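Local structure of beta-L-arabinobiosidase (Bacteroides thetaiotaomicron, 5MQR) at residues A[746-754]-A[797-805]; A[775-786]-A[845-856]. The protein probably hydrolyses glycosidic linkages in complex plant pectin, acting as a beta-L-arabinobiosidase, and also carries a domain of sialidase-like type. One frame throughout, in Å; residues are numbered along the deposited sequence.

Contact 1: residues A[746-754]-A[797-805]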
loop_
_atom_site.group_PDB
_atom_site.type_symbol
_atom_site.label_atom_id
_atom_site.label_comp_id
_atom_site.label_asym_id
_atom_site.label_seq_id
_atom_site.Cartn_x
_atom_site.Cartn_y
_atom_site.Cartn_z
ATOM N N LYS A 746 1.265 -21.900 44.313
ATOM C CA LYS A 746 1.144 -23.034 43.380
ATOM C C LYS A 746 1.924 -22.897 42.081
ATOM O O LYS A 746 1.781 -23.723 41.191
ATOM C CB LYS A 746 -0.324 -23.374 43.128
ATOM C CG LYS A 746 -0.989 -23.799 44.425
ATOM C CD LYS A 746 -2.424 -24.223 44.231
ATOM C CE LYS A 746 -3.021 -24.619 45.571
ATOM N NZ LYS A 746 -4.389 -25.169 45.381
HETATM N N MSE A 747 2.806 -21.912 41.996
HETATM C CA MSE A 747 3.880 -21.941 40.986
HETATM C C MSE A 747 4.761 -23.170 41.156
HETATM O O MSE A 747 5.333 -23.665 40.180
HETATM C CB MSE A 747 4.731 -20.667 41.040
HETATM C CG MSE A 747 3.906 -19.480 40.564
HETATM SE SE MSE A 747 4.963 -17.853 40.271
HETATM C CE MSE A 747 5.635 -18.496 38.541
ATOM N N ASP A 748 4.875 -23.687 42.381
ATOM C CA ASP A 748 5.631 -24.905 42.598
ATOM C C ASP A 748 4.956 -26.179 42.021
ATOM O O ASP A 748 5.568 -27.226 42.045
ATOM C CB ASP A 748 6.094 -25.046 44.084
ATOM C CG ASP A 748 4.959 -25.348 45.078
ATOM O OD1 ASP A 748 3.803 -25.655 44.697
ATOM O OD2 ASP A 748 5.244 -25.269 46.292
ATOM N N LYS A 749 3.733 -26.084 41.493
ATOM C CA LYS A 749 3.018 -27.249 40.982
ATOM C C LYS A 749 3.271 -27.527 39.506
ATOM O O LYS A 749 2.888 -28.581 39.027
ATOM C CB LYS A 749 1.498 -27.112 41.218
ATOM C CG LYS A 749 1.066 -27.029 42.683
ATOM C CD LYS A 749 1.356 -28.320 43.425
ATOM C CE LYS A 749 0.851 -28.261 44.858
ATOM N NZ LYS A 749 1.564 -29.286 45.678
ATOM N N PHE A 750 3.890 -26.590 38.789
ATOM C CA PHE A 750 4.168 -26.781 37.374
ATOM C C PHE A 750 5.528 -26.240 36.961
ATOM O O PHE A 750 5.956 -25.168 37.424
ATOM C CB PHE A 750 3.077 -26.136 36.512
ATOM C CG PHE A 750 1.728 -26.779 36.663
ATOM C CD1 PHE A 750 1.438 -27.973 36.012
ATOM C CD2 PHE A 750 0.763 -26.219 37.480
ATOM C CE1 PHE A 750 0.199 -28.590 36.160
ATOM C CE2 PHE A 750 -0.478 -26.822 37.625
ATOM C CZ PHE A 750 -0.760 -28.011 36.971
ATOM N N SER A 751 6.195 -26.998 36.089
ATOM C CA SER A 751 7.446 -26.587 35.503
ATOM C C SER A 751 7.287 -25.206 34.880
ATOM O O SER A 751 6.183 -24.801 34.491
ATOM C CB SER A 751 7.902 -27.576 34.432
ATOM O OG SER A 751 8.033 -28.890 34.944
ATOM N N SER A 752 8.411 -24.497 34.795
ATOM C CA SER A 752 8.423 -23.095 34.363
ATOM C C SER A 752 9.512 -22.787 33.340
ATOM O O SER A 752 10.687 -23.138 33.563
ATOM C CB SER A 752 8.628 -22.188 35.581
ATOM O OG SER A 752 8.827 -20.853 35.166
ATOM N N TRP A 753 9.118 -22.116 32.249
ATOM C CA TRP A 753 10.066 -21.394 31.382
ATOM C C TRP A 753 9.843 -19.899 31.453
ATOM O O TRP A 753 10.117 -19.171 30.511
ATOM C CB TRP A 753 10.093 -21.929 29.943
ATOM C CG TRP A 753 8.935 -21.686 29.020
ATOM C CD1 TRP A 753 8.818 -20.683 28.141
ATOM C CD2 TRP A 753 7.778 -22.514 28.833
ATOM N NE1 TRP A 753 7.663 -20.794 27.429
ATOM C CE2 TRP A 753 7.007 -21.924 27.824
ATOM C CE3 TRP A 753 7.333 -23.703 29.406
ATOM C CZ2 TRP A 753 5.800 -22.463 27.387
ATOM C CZ3 TRP A 753 6.132 -24.245 28.968
ATOM C CH2 TRP A 753 5.375 -23.622 27.978
ATOM N N ASN A 754 9.461 -19.413 32.626
ATOM C CA ASN A 754 8.998 -18.032 32.742
ATOM C C ASN A 754 10.056 -16.961 32.631
ATOM O O ASN A 754 9.732 -15.846 32.207
ATOM C CB ASN A 754 8.206 -17.834 34.021
ATOM C CG ASN A 754 6.906 -18.601 34.009
ATOM O OD1 ASN A 754 6.360 -18.949 32.945
ATOM N ND2 ASN A 754 6.418 -18.913 35.194
ATOM N N TRP A 797 14.758 -33.238 37.212
ATOM C CA TRP A 797 13.687 -34.207 37.111
ATOM C C TRP A 797 12.383 -33.487 37.253
ATOM O O TRP A 797 12.313 -32.424 37.862
ATOM C CB TRP A 797 13.758 -35.295 38.179
ATOM C CG TRP A 797 13.655 -34.815 39.590
ATOM C CD1 TRP A 797 14.695 -34.511 40.422
ATOM C CD2 TRP A 797 12.458 -34.589 40.350
ATOM N NE1 TRP A 797 14.224 -34.113 41.649
ATOM C CE2 TRP A 797 12.854 -34.150 41.635
ATOM C CE3 TRP A 797 11.090 -34.713 40.074
ATOM C CZ2 TRP A 797 11.928 -33.835 42.645
ATOM C CZ3 TRP A 797 10.160 -34.389 41.077
ATOM C CH2 TRP A 797 10.583 -33.950 42.340
ATOM N N GLN A 798 11.339 -34.075 36.688
ATOM C CA GLN A 798 9.986 -33.668 36.998
ATOM C C GLN A 798 9.051 -34.819 36.782
ATOM O O GLN A 798 9.207 -35.568 35.817
ATOM C CB GLN A 798 9.566 -32.512 36.111
ATOM C CG GLN A 798 8.220 -31.907 36.483
ATOM C CD GLN A 798 8.212 -31.204 37.820
ATOM O OE1 GLN A 798 8.343 -31.825 38.868
ATOM N NE2 GLN A 798 8.009 -29.895 37.791
ATOM N N GLY A 799 8.076 -34.962 37.669
ATOM C CA GLY A 799 6.948 -35.866 37.409
ATOM C C GLY A 799 6.143 -35.383 36.219
ATOM O O GLY A 799 5.961 -34.171 36.046
ATOM N N ASP A 800 5.677 -36.292 35.370
ATOM C CA ASP A 800 5.019 -35.840 34.126
ATOM C C ASP A 800 3.733 -35.033 34.404
ATOM O O ASP A 800 3.452 -34.078 33.701
ATOM C CB ASP A 800 4.849 -36.961 33.070
ATOM C CG ASP A 800 3.885 -38.088 33.492
ATOM O OD1 ASP A 800 3.431 -38.148 34.659
ATOM O OD2 ASP A 800 3.592 -38.927 32.612
ATOM N N VAL A 801 3.036 -35.348 35.491
ATOM C CA VAL A 801 1.859 -34.576 35.949
ATOM C C VAL A 801 2.211 -33.088 36.210
ATOM O O VAL A 801 1.427 -32.187 35.902
ATOM C CB VAL A 801 1.210 -35.215 37.226
ATOM C CG1 VAL A 801 0.012 -34.402 37.710
ATOM C CG2 VAL A 801 0.781 -36.663 36.971
ATOM N N GLN A 802 3.406 -32.863 36.748
ATOM C CA GLN A 802 3.897 -31.520 37.090
ATOM C C GLN A 802 4.496 -30.772 35.892
ATOM O O GLN A 802 4.739 -29.587 36.012
ATOM C CB GLN A 802 4.895 -31.556 38.271
ATOM C CG GLN A 802 4.241 -31.768 39.611
ATOM C CD GLN A 802 3.698 -33.169 39.758
ATOM O OE1 GLN A 802 4.385 -34.146 39.457
ATOM N NE2 GLN A 802 2.456 -33.276 40.194
ATOM N N ASP A 803 4.718 -31.453 34.761
ATOM C CA ASP A 803 4.815 -30.774 33.456
ATOM C C ASP A 803 3.450 -30.481 32.844
ATOM O O ASP A 803 3.396 -29.958 31.743
ATOM C CB ASP A 803 5.610 -31.598 32.427
ATOM C CG ASP A 803 7.095 -31.589 32.679
ATOM O OD1 ASP A 803 7.640 -30.617 33.236
ATOM O OD2 ASP A 803 7.737 -32.568 32.280
ATOM N N GLY A 804 2.355 -30.784 33.542
ATOM C CA GLY A 804 1.020 -30.755 32.953
ATOM C C GLY A 804 0.732 -31.877 31.972
ATOM O O GLY A 804 -0.199 -31.771 31.173
HETATM N N MSE A 805 1.515 -32.955 32.019
HETATM C CA MSE A 805 1.443 -33.984 30.997
HETATM C C MSE A 805 1.257 -35.357 31.597
HETATM O O MSE A 805 2.014 -36.295 31.316
HETATM C CB MSE A 805 2.659 -33.905 30.066
HETATM C CG MSE A 805 2.969 -32.484 29.612
HETATM SE SE MSE A 805 4.539 -32.503 28.440
HETATM C CE MSE A 805 4.556 -30.588 27.980
#
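The backbones of F750-S751 and Q802-D803 run close enough for S751 N to donate to Q802 O at 3.0 Å (158° at the hydrogen), while F750 CA lies 3.2 Å from Q802 O, adding a C-H···O contact. S751 then shows how one hydroxyl can knit two loops. Its OG, held beside the backbone N, donates to D803 OD1 over a doubtfully short 2.5 Å and accepts from Q798 NE2 at 3.0 Å, nearly straight (164°) and close to the amide plane. With CG of Q798 anti to the backbone N, a bend at chi2 (67°) brings the amide to the hydroxyl. With an alanine here, S751 OG, deprived of its amide donor, would probably be less firmly fixed. Both segments are inter-helix loops of the MGH1-like glycoside hydrolase domain, consistent with the helical-hairpin (alpha/alpha)6 fold of six-hairpin glycosidases; just beyond S751, S752 forms an ST turn leading into helix 754-765. The F750 ring points its edge at G804, CD1 standing 3.9 Å from G804 N. The other oxygen of D803, OD2, makes a salt bridge with R819, just before helix 820-839, and a hydrogen bond with T821 in its first turn.

Contact 2: residues A[775-786]-A[845-856]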
loop_
_atom_site.group_PDB
_atom_site.type_symbol
_atom_site.label_atom_id
_atom_site.label_comp_id
_atom_site.label_asym_id
_atom_site.label_seq_id
_atom_site.Cartn_x
_atom_site.Cartn_y
_atom_site.Cartn_z
ATOM N N THR A 775 13.768 -9.006 37.522
ATOM C CA THR A 775 14.979 -9.847 37.549
ATOM C C THR A 775 15.132 -10.644 38.869
ATOM O O THR A 775 15.308 -11.862 38.824
ATOM C CB THR A 775 16.218 -8.972 37.161
ATOM O OG1 THR A 775 16.267 -8.862 35.724
ATOM C CG2 THR A 775 17.492 -9.495 37.646
ATOM N N LYS A 776 15.040 -9.979 40.017
ATOM C CA LYS A 776 15.158 -10.668 41.305
ATOM C C LYS A 776 14.096 -11.740 41.498
ATOM O O LYS A 776 14.416 -12.834 41.942
ATOM C CB LYS A 776 15.099 -9.686 42.476
ATOM C CG LYS A 776 16.329 -8.805 42.566
ATOM C CD LYS A 776 16.350 -7.992 43.863
ATOM C CE LYS A 776 17.187 -6.724 43.722
ATOM N NZ LYS A 776 17.846 -6.396 45.023
ATOM N N ASP A 777 12.857 -11.419 41.122
ATOM C CA ASP A 777 11.734 -12.347 41.213
ATOM C C ASP A 777 11.994 -13.608 40.405
ATOM O O ASP A 777 11.653 -14.712 40.856
ATOM C CB ASP A 777 10.431 -11.740 40.704
ATOM C CG ASP A 777 10.064 -10.456 41.401
ATOM O OD1 ASP A 777 10.733 -9.416 41.109
ATOM O OD2 ASP A 777 9.098 -10.478 42.204
ATOM N N LEU A 778 12.589 -13.440 39.218
ATOM C CA LEU A 778 12.938 -14.572 38.361
ATOM C C LEU A 778 14.097 -15.399 38.896
ATOM O O LEU A 778 14.099 -16.625 38.716
ATOM C CB LEU A 778 13.221 -14.130 36.937
ATOM C CG LEU A 778 12.018 -13.522 36.211
ATOM C CD1 LEU A 778 12.515 -12.908 34.907
ATOM C CD2 LEU A 778 10.896 -14.532 35.995
ATOM N N GLU A 779 15.055 -14.757 39.566
ATOM C CA GLU A 779 16.171 -15.488 40.220
ATOM C C GLU A 779 15.666 -16.327 41.364
ATOM O O GLU A 779 16.071 -17.475 41.504
ATOM C CB GLU A 779 17.265 -14.553 40.772
ATOM C CG GLU A 779 18.012 -13.755 39.731
ATOM C CD GLU A 779 18.942 -12.721 40.356
ATOM O OE1 GLU A 779 19.910 -13.149 41.003
ATOM O OE2 GLU A 779 18.698 -11.493 40.178
ATOM N N THR A 780 14.809 -15.740 42.196
ATOM C CA THR A 780 14.168 -16.481 43.274
ATOM C C THR A 780 13.424 -17.713 42.718
ATOM O O THR A 780 13.554 -18.807 43.259
ATOM C CB THR A 780 13.193 -15.590 44.085
ATOM O OG1 THR A 780 13.914 -14.478 44.619
ATOM C CG2 THR A 780 12.504 -16.395 45.253
ATOM N N GLU A 781 12.663 -17.527 41.635
ATOM C CA GLU A 781 11.994 -18.663 40.991
ATOM C C GLU A 781 12.999 -19.746 40.552
ATOM O O GLU A 781 12.817 -20.940 40.875
ATOM C CB GLU A 781 11.163 -18.202 39.797
ATOM C CG GLU A 781 10.446 -19.319 39.062
ATOM C CD GLU A 781 9.627 -18.822 37.885
ATOM O OE1 GLU A 781 9.923 -17.730 37.342
ATOM O OE2 GLU A 781 8.695 -19.561 37.490
ATOM N N TYR A 782 14.035 -19.323 39.816
ATOM C CA TYR A 782 15.039 -20.243 39.281
ATOM C C TYR A 782 15.684 -21.064 40.414
ATOM O O TYR A 782 15.744 -22.291 40.348
ATOM C CB TYR A 782 16.116 -19.483 38.502
ATOM C CG TYR A 782 17.055 -20.405 37.779
ATOM C CD1 TYR A 782 18.073 -21.076 38.457
ATOM C CD2 TYR A 782 16.921 -20.632 36.412
ATOM C CE1 TYR A 782 18.911 -21.942 37.781
ATOM C CE2 TYR A 782 17.768 -21.489 35.737
ATOM C CZ TYR A 782 18.756 -22.141 36.419
ATOM O OH TYR A 782 19.588 -23.000 35.737
ATOM N N GLN A 783 16.146 -20.373 41.449
ATOM C CA GLN A 783 16.854 -21.009 42.553
ATOM C C GLN A 783 15.981 -22.045 43.296
ATOM O O GLN A 783 16.513 -23.052 43.779
ATOM C CB GLN A 783 17.444 -19.956 43.516
ATOM C CG GLN A 783 18.646 -19.202 42.938
ATOM C CD GLN A 783 19.141 -18.078 43.850
ATOM O OE1 GLN A 783 19.590 -18.323 44.971
ATOM N NE2 GLN A 783 19.068 -16.843 43.376
ATOM N N ARG A 784 14.662 -21.808 43.348
ATOM C CA ARG A 784 13.739 -22.734 43.989
ATOM C C ARG A 784 13.726 -24.044 43.204
ATOM O O ARG A 784 13.936 -25.108 43.789
ATOM C CB ARG A 784 12.322 -22.140 44.133
ATOM C CG ARG A 784 11.321 -23.123 44.736
ATOM C CD ARG A 784 9.928 -22.541 44.954
ATOM N NE ARG A 784 9.405 -21.755 43.835
ATOM C CZ ARG A 784 8.999 -22.247 42.660
ATOM N NH1 ARG A 784 9.081 -23.545 42.379
ATOM N NH2 ARG A 784 8.528 -21.423 41.736
ATOM N N TRP A 785 13.524 -23.959 41.889
ATOM C CA TRP A 785 13.570 -25.159 41.048
ATOM C C TRP A 785 14.906 -25.902 41.149
ATOM O O TRP A 785 14.944 -27.123 41.250
ATOM C CB TRP A 785 13.243 -24.831 39.576
ATOM C CG TRP A 785 11.790 -24.541 39.356
ATOM C CD1 TRP A 785 11.240 -23.372 38.903
ATOM C CD2 TRP A 785 10.702 -25.430 39.590
ATOM N NE1 TRP A 785 9.861 -23.480 38.844
ATOM C CE2 TRP A 785 9.510 -24.740 39.243
ATOM C CE3 TRP A 785 10.615 -26.754 40.042
ATOM C CZ2 TRP A 785 8.249 -25.319 39.352
ATOM C CZ3 TRP A 785 9.340 -27.344 40.162
ATOM C CH2 TRP A 785 8.172 -26.618 39.809
ATOM N N GLU A 786 15.993 -25.148 41.103
ATOM C CA GLU A 786 17.346 -25.685 41.250
ATOM C C GLU A 786 17.553 -26.405 42.580
ATOM O O GLU A 786 18.172 -27.442 42.627
ATOM C CB GLU A 786 18.371 -24.551 41.126
ATOM C CG GLU A 786 19.820 -24.993 41.115
ATOM C CD GLU A 786 20.731 -23.820 40.843
ATOM O OE1 GLU A 786 20.853 -22.967 41.746
ATOM O OE2 GLU A 786 21.292 -23.735 39.719
HETATM N N MSE A 845 26.225 -11.847 37.553
HETATM C CA MSE A 845 24.985 -12.576 37.299
HETATM C C MSE A 845 25.006 -13.169 35.906
HETATM O O MSE A 845 24.554 -14.290 35.707
HETATM C CB MSE A 845 23.791 -11.638 37.476
HETATM C CG MSE A 845 22.446 -12.246 37.095
HETATM SE SE MSE A 845 21.002 -10.901 37.332
HETATM C CE MSE A 845 19.813 -11.919 36.147
ATOM N N ALA A 846 25.519 -12.419 34.934
ATOM C CA ALA A 846 25.646 -12.928 33.583
ATOM C C ALA A 846 26.433 -14.229 33.561
ATOM O O ALA A 846 26.007 -15.177 32.934
ATOM C CB ALA A 846 26.300 -11.911 32.677
HETATM N N MSE A 847 27.553 -14.278 34.268
HETATM C CA MSE A 847 28.380 -15.482 34.298
HETATM C C MSE A 847 27.737 -16.597 35.088
HETATM O O MSE A 847 27.679 -17.709 34.603
HETATM C CB MSE A 847 29.762 -15.186 34.873
HETATM C CG MSE A 847 30.731 -16.377 34.849
HETATM SE SE MSE A 847 30.834 -17.108 33.014
HETATM C CE MSE A 847 31.424 -15.531 32.008
ATOM N N ARG A 848 27.259 -16.319 36.305
ATOM C CA ARG A 848 26.567 -17.344 37.129
ATOM C C ARG A 848 25.488 -18.113 36.343
ATOM O O ARG A 848 25.424 -19.347 36.407
ATOM C CB ARG A 848 25.932 -16.746 38.391
ATOM C CG ARG A 848 26.870 -16.621 39.573
ATOM C CD ARG A 848 26.183 -16.012 40.787
ATOM N NE ARG A 848 26.060 -14.557 40.693
ATOM C CZ ARG A 848 27.048 -13.677 40.911
ATOM N NH1 ARG A 848 28.280 -14.069 41.223
ATOM N NH2 ARG A 848 26.796 -12.378 40.794
ATOM N N TYR A 849 24.669 -17.393 35.595
ATOM C CA TYR A 849 23.587 -18.028 34.855
ATOM C C TYR A 849 24.010 -18.553 33.485
ATOM O O TYR A 849 23.423 -19.514 33.017
ATOM C CB TYR A 849 22.364 -17.102 34.757
ATOM C CG TYR A 849 21.604 -17.061 36.051
ATOM C CD1 TYR A 849 20.658 -18.033 36.344
ATOM C CD2 TYR A 849 21.855 -16.083 37.004
ATOM C CE1 TYR A 849 19.956 -18.021 37.547
ATOM C CE2 TYR A 849 21.176 -16.061 38.219
ATOM C CZ TYR A 849 20.223 -17.030 38.487
ATOM O OH TYR A 849 19.544 -17.013 39.680
ATOM N N GLY A 850 25.005 -17.933 32.852
ATOM C CA GLY A 850 25.594 -18.440 31.618
ATOM C C GLY A 850 26.281 -19.782 31.839
ATOM O O GLY A 850 26.186 -20.663 31.003
HETATM N N MSE A 851 26.960 -19.943 32.975
HETATM C CA MSE A 851 27.526 -21.233 33.379
HETATM C C MSE A 851 26.478 -22.290 33.572
HETATM O O MSE A 851 26.716 -23.442 33.221
HETATM C CB MSE A 851 28.221 -21.172 34.728
HETATM C CG MSE A 851 29.540 -20.433 34.675
HETATM SE SE MSE A 851 30.900 -21.380 33.615
HETATM C CE MSE A 851 30.895 -23.175 34.444
ATOM N N ARG A 852 25.342 -21.922 34.173
ATOM C CA ARG A 852 24.227 -22.868 34.358
ATOM C C ARG A 852 23.652 -23.324 33.022
ATOM O O ARG A 852 23.307 -24.495 32.858
ATOM C CB ARG A 852 23.110 -22.276 35.208
ATOM C CG ARG A 852 23.462 -22.155 36.672
ATOM C CD ARG A 852 22.423 -21.269 37.304
ATOM N NE ARG A 852 22.381 -21.374 38.750
ATOM C CZ ARG A 852 22.699 -20.418 39.623
ATOM N NH1 ARG A 852 23.147 -19.212 39.249
ATOM N NH2 ARG A 852 22.577 -20.686 40.921
ATOM N N ALA A 853 23.576 -22.385 32.085
ATOM C CA ALA A 853 23.132 -22.671 30.725
ATOM C C ALA A 853 24.104 -23.614 30.006
ATOM O O ALA A 853 23.672 -24.632 29.516
ATOM C CB ALA A 853 22.909 -21.386 29.933
ATOM N N ASP A 854 25.399 -23.318 29.974
ATOM C CA ASP A 854 26.354 -24.244 29.345
ATOM C C ASP A 854 26.271 -25.639 29.987
ATOM O O ASP A 854 26.301 -26.647 29.274
ATOM C CB ASP A 854 27.809 -23.765 29.443
ATOM C CG ASP A 854 28.054 -22.434 28.753
ATOM O OD1 ASP A 854 27.286 -22.071 27.845
ATOM O OD2 ASP A 854 29.032 -21.739 29.142
ATOM N N THR A 855 26.182 -25.682 31.320
ATOM C CA THR A 855 26.095 -26.946 32.068
ATOM C C THR A 855 24.911 -27.760 31.574
ATOM O O THR A 855 25.086 -28.912 31.222
ATOM C CB THR A 855 25.972 -26.716 33.592
ATOM O OG1 THR A 855 27.119 -26.003 34.060
ATOM C CG2 THR A 855 25.868 -28.041 34.366
ATOM N N LEU A 856 23.731 -27.142 31.500
ATOM C CA LEU A 856 22.494 -27.847 31.132
ATOM C C LEU A 856 22.443 -28.229 29.665
ATOM O O LEU A 856 21.955 -29.290 29.315
ATOM C CB LEU A 856 21.262 -27.018 31.479
ATOM C CG LEU A 856 20.993 -26.861 32.973
ATOM C CD1 LEU A 856 19.961 -25.773 33.235
ATOM C CD2 LEU A 856 20.541 -28.178 33.587
#
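R852 grips E786 side-on with two nitrogens, one to each carboxylate oxygen: NE to OE2 at 2.8 Å and almost straight (171°), NH2 to OE1 at 3.0 Å. Both oxygens use their syn lone pairs and the two flat groups are nearly coplanar, although OE1 is somewhat tilted from the guanidinium plane. The arginine, extended from CG to NE, slides past Y782 in the opposite direction, its CD 3.6 Å from Y782 CE1, while its NH1 lies over the centre of the Y849 ring. Y849 in turn meets Y782 in a T-shaped (edge-to-face) pair: CE1 of Y849 stands above the Y782 face, toward the rim, with centroids 5.2 Å apart and planes at 86°. The Y849 OH lies 3.5 Å from E779 CB. Farther along, the CE methyl of selenomethionine M845 packs 3.7 Å from T775 CG2. The axes of the two helical segments come no closer than 13.4 Å and are inclined at 37°, a gap that such long side chains span. This is helix-helix packing consistent with the all-helical core of six-hairpin glycosidases. Helix 820-839 packs against both, meeting Y782 through M826 and A830 and M845 through L833; L778 touches helix 754-765.

In the fold
Along the chain the four segments come in the order 746-754, 775-786, 797-805, 845-856, so the two contacts cross instead of nesting. Contact 1 closes a loop of 42 residues that holds helices 754-765 and 768-788; contact 2, starting inside that loop, closes one of 58 residues that includes helix 820-839. Helix 768-788 is thus shared: one side faces helix 843-864, another the loop 746-754. There E781 OE2 lies 2.7 Å from S752 OG, probably a hydrogen bond, and W785 packs against the same loop. With centres about 17 Å apart, contact 1 ties together two inter-helix loops and contact 2 two helices with helix 820-839 between them in the chain, all within the MGH1-like domain.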